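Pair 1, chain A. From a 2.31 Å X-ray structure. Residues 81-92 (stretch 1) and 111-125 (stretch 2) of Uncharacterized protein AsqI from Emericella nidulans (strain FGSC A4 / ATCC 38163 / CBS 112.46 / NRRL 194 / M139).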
# COMPACT_ATOMS: atom_id res chain seq x y z
N GLU A 81 -7.89 30.51 33.70
CA GLU A 81 -7.91 31.74 34.49
C GLU A 81 -7.82 31.42 35.98
O GLU A 81 -7.04 32.03 36.72
CB GLU A 81 -9.18 32.54 34.19
CG GLU A 81 -8.93 34.01 33.91
CD GLU A 81 -10.21 34.77 33.59
OE1 GLU A 81 -10.60 35.67 34.39
OE2 GLU A 81 -10.83 34.47 32.54
N THR A 82 -8.60 30.42 36.40
CA THR A 82 -8.66 30.01 37.79
C THR A 82 -7.34 29.38 38.21
O THR A 82 -6.78 29.70 39.27
CB THR A 82 -9.79 28.99 38.03
OG1 THR A 82 -11.05 29.59 37.70
CG2 THR A 82 -9.81 28.56 39.47
N MET A 83 -6.84 28.50 37.36
CA MET A 83 -5.56 27.85 37.58
C MET A 83 -4.46 28.88 37.76
O MET A 83 -3.65 28.77 38.68
CB MET A 83 -5.24 26.92 36.40
CG MET A 83 -3.98 26.11 36.58
SD MET A 83 -2.55 26.98 35.96
CE MET A 83 -3.06 27.25 34.27
N LYS A 84 -4.45 29.90 36.90
CA LYS A 84 -3.41 30.94 36.96
C LYS A 84 -3.48 31.74 38.26
O LYS A 84 -2.44 32.07 38.84
CB LYS A 84 -3.52 31.89 35.77
CG LYS A 84 -2.66 31.48 34.57
CD LYS A 84 -2.88 32.41 33.38
CE LYS A 84 -2.39 31.77 32.08
NZ LYS A 84 -3.18 32.22 30.89
N ALA A 85 -4.69 32.06 38.71
CA ALA A 85 -4.85 32.78 39.96
C ALA A 85 -4.36 31.94 41.13
O ALA A 85 -3.79 32.45 42.10
CB ALA A 85 -6.29 33.18 40.16
N VAL A 86 -4.57 30.63 41.03
CA VAL A 86 -4.11 29.72 42.07
C VAL A 86 -2.59 29.65 42.05
O VAL A 86 -1.94 29.57 43.10
CB VAL A 86 -4.70 28.33 41.88
CG1 VAL A 86 -4.02 27.32 42.79
CG2 VAL A 86 -6.19 28.38 42.14
N SER A 87 -2.03 29.68 40.85
CA SER A 87 -0.59 29.74 40.70
C SER A 87 -0.04 31.00 41.37
O SER A 87 0.97 30.95 42.07
CB SER A 87 -0.20 29.70 39.22
OG SER A 87 1.20 29.80 39.08
N LEU A 88 -0.72 32.13 41.16
CA LEU A 88 -0.32 33.42 41.77
C LEU A 88 -0.49 33.39 43.29
O LEU A 88 0.32 33.95 44.04
CB LEU A 88 -1.15 34.57 41.19
CG LEU A 88 -0.79 35.05 39.78
CD1 LEU A 88 -1.89 35.97 39.27
CD2 LEU A 88 0.55 35.77 39.78
N MET A 89 -1.56 32.75 43.72
CA MET A 89 -1.82 32.44 45.11
C MET A 89 -0.57 31.82 45.74
O MET A 89 -0.10 32.29 46.77
CB MET A 89 -3.03 31.51 45.19
CG MET A 89 -3.84 31.49 46.46
SD MET A 89 -5.54 31.08 45.99
CE MET A 89 -5.81 32.38 44.80
N LEU A 90 -0.02 30.79 45.09
CA LEU A 90 1.19 30.12 45.60
C LEU A 90 2.35 31.10 45.74
O LEU A 90 3.12 31.06 46.69
CB LEU A 90 1.62 28.99 44.68
CG LEU A 90 0.66 27.84 44.40
CD1 LEU A 90 1.40 26.82 43.53
CD2 LEU A 90 0.15 27.22 45.69
N ASP A 91 2.47 31.97 44.75
CA ASP A 91 3.49 32.98 44.72
C ASP A 91 3.29 33.99 45.87
O ASP A 91 4.26 34.48 46.46
CB ASP A 91 3.48 33.67 43.36
CG ASP A 91 4.60 34.63 43.19
OD1 ASP A 91 5.77 34.17 43.13
OD2 ASP A 91 4.32 35.85 43.09
N ALA A 92 2.03 34.28 46.16
CA ALA A 92 1.65 35.29 47.16
C ALA A 92 1.91 34.85 48.60
O ALA A 92 1.90 35.67 49.52
CB ALA A 92 0.19 35.66 46.99
N ARG A 111 -9.25 20.19 49.19
CA ARG A 111 -9.83 19.42 48.07
C ARG A 111 -9.88 20.16 46.72
O ARG A 111 -10.73 19.87 45.89
CB ARG A 111 -11.24 18.92 48.44
CG ARG A 111 -11.27 18.05 49.70
CD ARG A 111 -10.24 16.92 49.61
NE ARG A 111 -10.66 15.86 48.69
CZ ARG A 111 -9.89 14.83 48.35
NH1 ARG A 111 -8.67 14.73 48.85
NH2 ARG A 111 -10.35 13.91 47.51
N ILE A 112 -8.96 21.08 46.50
CA ILE A 112 -8.78 21.62 45.16
C ILE A 112 -8.32 20.49 44.22
O ILE A 112 -7.63 19.55 44.64
CB ILE A 112 -7.77 22.78 45.15
CG1 ILE A 112 -7.90 23.60 43.87
CG2 ILE A 112 -6.34 22.27 45.31
CD1 ILE A 112 -7.21 24.95 43.98
N ASN A 113 -8.76 20.56 42.97
CA ASN A 113 -8.43 19.55 41.96
C ASN A 113 -6.92 19.43 41.74
O ASN A 113 -6.25 20.44 41.46
CB ASN A 113 -9.14 19.91 40.64
CG ASN A 113 -8.94 18.87 39.56
OD1 ASN A 113 -7.83 18.68 39.05
ND2 ASN A 113 -10.03 18.19 39.18
N PRO A 114 -6.37 18.20 41.87
CA PRO A 114 -4.93 17.93 41.75
C PRO A 114 -4.36 18.24 40.37
O PRO A 114 -3.20 18.62 40.26
CB PRO A 114 -4.82 16.42 42.03
CG PRO A 114 -6.07 16.06 42.72
CD PRO A 114 -7.13 16.98 42.19
N GLU A 115 -5.16 18.07 39.32
CA GLU A 115 -4.72 18.39 37.97
C GLU A 115 -4.56 19.89 37.86
O GLU A 115 -3.60 20.40 37.27
CB GLU A 115 -5.70 17.86 36.92
CG GLU A 115 -5.32 18.18 35.47
CD GLU A 115 -4.03 17.51 35.02
OE1 GLU A 115 -3.78 16.35 35.40
OE2 GLU A 115 -3.28 18.15 34.26
N LEU A 116 -5.52 20.61 38.43
CA LEU A 116 -5.44 22.06 38.51
C LEU A 116 -4.16 22.43 39.24
O LEU A 116 -3.40 23.28 38.79
CB LEU A 116 -6.67 22.64 39.21
CG LEU A 116 -6.86 24.16 39.21
CD1 LEU A 116 -8.31 24.50 39.52
CD2 LEU A 116 -5.92 24.88 40.21
N MET A 117 -3.92 21.77 40.38
CA MET A 117 -2.73 22.05 41.18
C MET A 117 -1.44 21.77 40.41
O MET A 117 -0.48 22.54 40.51
CB MET A 117 -2.74 21.23 42.47
CG MET A 117 -1.60 21.60 43.41
SD MET A 117 -1.59 23.37 43.77
CE MET A 117 0.16 23.66 43.83
N ARG A 118 -1.42 20.69 39.63
CA ARG A 118 -0.22 20.35 38.86
C ARG A 118 0.16 21.45 37.89
O ARG A 118 1.33 21.81 37.80
CB ARG A 118 -0.40 19.04 38.09
CG ARG A 118 0.11 17.86 38.85
CD ARG A 118 -0.11 16.56 38.12
NE ARG A 118 -0.95 15.69 38.91
CZ ARG A 118 -2.21 15.46 38.60
NH1 ARG A 118 -2.70 16.01 37.50
NH2 ARG A 118 -2.95 14.67 39.35
N ASP A 119 -0.83 21.99 37.20
CA ASP A 119 -0.61 23.11 36.30
C ASP A 119 -0.14 24.35 37.06
O ASP A 119 0.78 25.04 36.64
CB ASP A 119 -1.88 23.43 35.51
CG ASP A 119 -2.01 22.58 34.26
OD1 ASP A 119 -0.96 22.09 33.77
OD2 ASP A 119 -3.15 22.42 33.75
N ALA A 120 -0.78 24.61 38.20
CA ALA A 120 -0.48 25.80 39.00
C ALA A 120 0.92 25.70 39.59
O ALA A 120 1.70 26.65 39.54
CB ALA A 120 -1.54 25.98 40.11
N LEU A 121 1.24 24.53 40.13
CA LEU A 121 2.52 24.30 40.77
C LEU A 121 3.64 24.32 39.75
O LEU A 121 4.75 24.78 40.04
CB LEU A 121 2.51 22.97 41.50
CG LEU A 121 3.76 22.71 42.33
CD1 LEU A 121 4.04 23.91 43.22
CD2 LEU A 121 3.57 21.45 43.15
N GLY A 122 3.34 23.81 38.55
CA GLY A 122 4.30 23.74 37.47
C GLY A 122 4.78 25.11 37.09
O GLY A 122 5.99 25.37 37.06
N ILE A 123 3.83 26.00 36.81
CA ILE A 123 4.10 27.40 36.52
C ILE A 123 4.83 28.06 37.67
O ILE A 123 5.82 28.77 37.48
CB ILE A 123 2.79 28.17 36.25
CG1 ILE A 123 2.10 27.61 35.01
CG2 ILE A 123 3.05 29.67 36.10
CD1 ILE A 123 0.72 28.16 34.77
N TYR A 124 4.34 27.81 38.88
CA TYR A 124 4.93 28.41 40.08
C TYR A 124 6.42 28.08 40.18
O TYR A 124 7.24 28.99 40.25
CB TYR A 124 4.19 27.93 41.33
CG TYR A 124 4.91 28.28 42.60
CD1 TYR A 124 4.99 29.59 43.04
CD2 TYR A 124 5.55 27.29 43.34
CE1 TYR A 124 5.66 29.91 44.20
CE2 TYR A 124 6.23 27.60 44.51
CZ TYR A 124 6.28 28.92 44.94
OH TYR A 124 6.95 29.23 46.09
N LEU A 125 6.76 26.80 40.19
CA LEU A 125 8.15 26.34 40.27
C LEU A 125 8.99 26.92 39.14
O LEU A 125 10.10 27.39 39.37
CB LEU A 125 8.22 24.81 40.25
CG LEU A 125 7.63 24.12 41.48
CD1 LEU A 125 7.57 22.61 41.29
CD2 LEU A 125 8.42 24.48 42.72
O HOH W 1 5.49 31.10 47.67

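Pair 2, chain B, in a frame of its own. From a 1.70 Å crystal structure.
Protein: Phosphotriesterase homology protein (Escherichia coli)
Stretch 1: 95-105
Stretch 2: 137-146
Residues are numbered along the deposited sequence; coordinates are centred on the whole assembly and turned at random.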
# COMPACT_ATOMS: atom_id res chain seq x y z
N ARG B 95 22.75 -9.57 -7.07
CA ARG B 95 22.33 -10.70 -6.23
C ARG B 95 21.43 -11.60 -7.08
O ARG B 95 20.91 -11.18 -8.12
CB ARG B 95 21.58 -10.21 -4.99
CG ARG B 95 22.50 -9.59 -3.97
CD ARG B 95 21.77 -9.08 -2.77
NE ARG B 95 22.64 -8.27 -1.93
CZ ARG B 95 22.27 -7.66 -0.81
NH1 ARG B 95 21.02 -7.77 -0.37
NH2 ARG B 95 23.14 -6.92 -0.15
N SER B 96 21.33 -12.87 -6.71
CA SER B 96 20.48 -13.80 -7.45
C SER B 96 19.06 -13.65 -6.91
O SER B 96 18.86 -13.19 -5.77
CB SER B 96 20.94 -15.24 -7.21
OG SER B 96 20.65 -15.64 -5.88
N VAL B 97 18.09 -14.09 -7.70
CA VAL B 97 16.69 -14.04 -7.29
C VAL B 97 16.49 -14.77 -5.95
O VAL B 97 15.69 -14.35 -5.12
CB VAL B 97 15.75 -14.58 -8.41
CG1 VAL B 97 16.04 -16.05 -8.70
CG2 VAL B 97 14.29 -14.38 -8.05
N GLN B 98 17.27 -15.83 -5.71
CA GLN B 98 17.19 -16.60 -4.46
C GLN B 98 17.66 -15.77 -3.27
O GLN B 98 17.10 -15.85 -2.17
CB GLN B 98 18.05 -17.88 -4.54
CG GLN B 98 17.49 -18.99 -5.42
CD GLN B 98 17.81 -18.81 -6.88
OE1 GLN B 98 18.67 -17.99 -7.27
NE2 GLN B 98 17.13 -19.58 -7.72
N GLU B 99 18.72 -14.99 -3.46
CA GLU B 99 19.22 -14.15 -2.38
C GLU B 99 18.18 -13.06 -2.05
O GLU B 99 17.94 -12.77 -0.87
CB GLU B 99 20.57 -13.53 -2.75
CG GLU B 99 21.75 -14.53 -2.68
CD GLU B 99 23.02 -14.00 -3.31
OE1 GLU B 99 22.95 -13.36 -4.37
OE2 GLU B 99 24.11 -14.24 -2.75
N LEU B 100 17.55 -12.50 -3.09
CA LEU B 100 16.52 -11.47 -2.88
C LEU B 100 15.36 -12.07 -2.07
O LEU B 100 14.93 -11.48 -1.07
CB LEU B 100 16.04 -10.89 -4.22
CG LEU B 100 17.09 -10.14 -5.06
CD1 LEU B 100 16.47 -9.62 -6.35
CD2 LEU B 100 17.73 -9.00 -4.26
N ALA B 101 14.92 -13.27 -2.44
CA ALA B 101 13.84 -13.97 -1.73
C ALA B 101 14.21 -14.28 -0.28
O ALA B 101 13.40 -14.11 0.62
CB ALA B 101 13.45 -15.25 -2.46
N GLN B 102 15.44 -14.72 -0.05
CA GLN B 102 15.90 -15.04 1.30
C GLN B 102 15.82 -13.80 2.20
O GLN B 102 15.48 -13.90 3.38
CB GLN B 102 17.34 -15.56 1.29
CG GLN B 102 17.52 -16.93 0.68
CD GLN B 102 18.99 -17.31 0.55
OE1 GLN B 102 19.87 -16.44 0.55
NE2 GLN B 102 19.26 -18.61 0.48
N GLU B 103 16.22 -12.66 1.65
CA GLU B 103 16.20 -11.41 2.40
C GLU B 103 14.77 -11.09 2.84
O GLU B 103 14.54 -10.76 4.00
CB GLU B 103 16.72 -10.26 1.53
CG GLU B 103 16.71 -8.88 2.24
CD GLU B 103 17.11 -7.73 1.32
OE1 GLU B 103 17.38 -7.97 0.13
OE2 GLU B 103 17.13 -6.57 1.80
N MET B 104 13.82 -11.20 1.91
CA MET B 104 12.42 -10.92 2.22
C MET B 104 11.89 -11.89 3.28
O MET B 104 11.25 -11.46 4.24
CB MET B 104 11.57 -10.94 0.95
CG MET B 104 11.88 -9.78 -0.01
SD MET B 104 10.84 -9.74 -1.45
CE MET B 104 11.93 -10.16 -2.76
N VAL B 105 12.22 -13.17 3.15
CA VAL B 105 11.79 -14.18 4.12
C VAL B 105 12.33 -13.87 5.53
O VAL B 105 11.58 -13.96 6.50
CB VAL B 105 12.20 -15.63 3.69
CG1 VAL B 105 11.96 -16.62 4.83
CG2 VAL B 105 11.43 -16.06 2.44
N GLU B 137 11.01 -7.62 -12.95
CA GLU B 137 10.54 -8.99 -13.13
C GLU B 137 11.20 -9.89 -12.09
O GLU B 137 10.54 -10.69 -11.42
CB GLU B 137 10.85 -9.51 -14.53
CG GLU B 137 10.48 -10.99 -14.69
CD GLU B 137 10.80 -11.54 -16.07
OE1 GLU B 137 11.83 -11.14 -16.66
OE2 GLU B 137 10.03 -12.39 -16.55
N LYS B 138 12.52 -9.73 -11.93
CA LYS B 138 13.31 -10.50 -10.97
C LYS B 138 12.81 -10.27 -9.55
O LYS B 138 12.70 -11.20 -8.75
CB LYS B 138 14.78 -10.09 -11.08
CG LYS B 138 15.76 -10.86 -10.23
CD LYS B 138 17.12 -10.18 -10.35
CE LYS B 138 18.25 -11.02 -9.82
NZ LYS B 138 19.54 -10.30 -10.08
N VAL B 139 12.51 -9.01 -9.22
CA VAL B 139 11.99 -8.70 -7.88
C VAL B 139 10.61 -9.38 -7.67
O VAL B 139 10.35 -9.94 -6.62
CB VAL B 139 11.94 -7.17 -7.62
CG1 VAL B 139 11.07 -6.85 -6.39
CG2 VAL B 139 13.37 -6.64 -7.38
N PHE B 140 9.75 -9.33 -8.68
CA PHE B 140 8.44 -9.97 -8.58
C PHE B 140 8.57 -11.50 -8.44
O PHE B 140 7.79 -12.13 -7.71
CB PHE B 140 7.56 -9.60 -9.77
CG PHE B 140 6.70 -8.38 -9.53
CD1 PHE B 140 7.27 -7.11 -9.48
CD2 PHE B 140 5.33 -8.51 -9.31
CE1 PHE B 140 6.48 -5.98 -9.20
CE2 PHE B 140 4.53 -7.39 -9.03
CZ PHE B 140 5.11 -6.12 -8.97
N ILE B 141 9.56 -12.10 -9.10
CA ILE B 141 9.75 -13.55 -8.96
C ILE B 141 10.22 -13.87 -7.54
O ILE B 141 9.75 -14.83 -6.92
CB ILE B 141 10.73 -14.10 -10.03
CG1 ILE B 141 10.08 -13.96 -11.40
CG2 ILE B 141 11.05 -15.58 -9.75
CD1 ILE B 141 11.01 -14.12 -12.57
N ALA B 142 11.12 -13.04 -7.01
CA ALA B 142 11.62 -13.21 -5.65
C ALA B 142 10.46 -13.07 -4.67
O ALA B 142 10.39 -13.80 -3.68
CB ALA B 142 12.69 -12.17 -5.35
N ALA B 143 9.55 -12.13 -4.94
CA ALA B 143 8.39 -11.90 -4.08
C ALA B 143 7.53 -13.16 -4.07
O ALA B 143 7.11 -13.62 -3.00
CB ALA B 143 7.59 -10.69 -4.59
N ALA B 144 7.33 -13.75 -5.25
CA ALA B 144 6.56 -14.97 -5.41
C ALA B 144 7.20 -16.06 -4.55
O ALA B 144 6.53 -16.68 -3.73
CB ALA B 144 6.53 -15.38 -6.86
N LEU B 145 8.52 -16.23 -4.67
CA LEU B 145 9.24 -17.23 -3.88
C LEU B 145 9.08 -17.01 -2.38
O LEU B 145 8.85 -17.97 -1.63
CB LEU B 145 10.73 -17.24 -4.23
CG LEU B 145 11.03 -17.58 -5.70
CD1 LEU B 145 12.55 -17.60 -5.94
CD2 LEU B 145 10.39 -18.93 -6.06
N ALA B 146 9.21 -15.76 -1.93
CA ALA B 146 9.07 -15.45 -0.50
C ALA B 146 7.64 -15.72 -0.01
O ALA B 146 7.44 -16.17 1.12
CB ALA B 146 9.46 -14.00 -0.22

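Superposing N, CA and C of 14 central residues brings pair 2 onto pair 1 with an RMSD of 0.4 Å. In each pair two helices cross at a similar angle, -52° in pair 1 and -50° in pair 2, with axes 8.2 and 8.1 Å apart at closest approach. The crossing point also matches: the nearest CA atoms are those of Ser A87 and Ala A120 (4.3 Å) in pair 1 and of Ala B101 and Ala B142 (4.6 Å) in pair 2, and these residues correspond in the superposition.

Ala A120 and Ala B142 are the matched centre, their side-chain centres 0.3 Å apart. A methyl group leaves room for close backbones. In pair 2 it fills a hole formed by Val B97, Leu B100, Ala B101 and Met B104; in pair 1, Val A86 CG1 lies 3.9 Å from Ala A120 CB, where pair 2 has Leu B100 CB 3.8 Å from Ala B142 CB.

Opposite this alanine, Ser A87 matches Ala B101. Ser A87 OG donates a hydrogen bond to Ala A120 O (3.2 Å), whereas Ala B101 CB merely packs against Ala B142 O at 3.6 Å. The polar group is accommodated with little shift of the backbone, the CA atoms of Ser A87 and Ala B101 lying 0.3 Å apart after superposition.

Met A83 and Val B97 both act as knobs, in holes made of four matched positions: Leu A116, Asp A119, Ala A120 and Ile A123 against Lys B138, Ile B141, Ala B142 and Leu B145. The longer methionine reaches Ile A123 CD1 through Met A83 SD (3.7 Å); in pair 2, Val B97 CG2 lies 4.2 Å from Leu B145 CD1.

Leu A90 and Met B104 form the second shared knob, their side-chain centres 0.7 Å apart. Leu A90 CD1 meets Met A117 CE at 3.4 Å, while Met B104 CE reaches Ala B142 CB at the same 3.4 Å. The neighbouring hole positions differ in size: Met A117 and Leu A121 in pair 1 correspond to Val B139 and Ala B143 in pair 2.

The largest inward-facing difference is Tyr A124 against Ala B146. Leu A90 CB sits over one face of the tyrosine ring, 4.1 Å from its centroid, and a water links Leu A90 O (2.6 Å) to Tyr A124 OH (2.9 Å). In pair 2, Met B104 CB and Val B105 CG2 each approach Ala B146 CB to 3.9 Å.

Leu A116 and Lys B138 point CA-to-CB sideways, yet their ends come nearer. Leu A116 CD2 packs on Val A86 CG2 (4.0 Å); Lys B138 extends all-t, and Lys B138 NZ donates to Arg B95 O (2.5 Å).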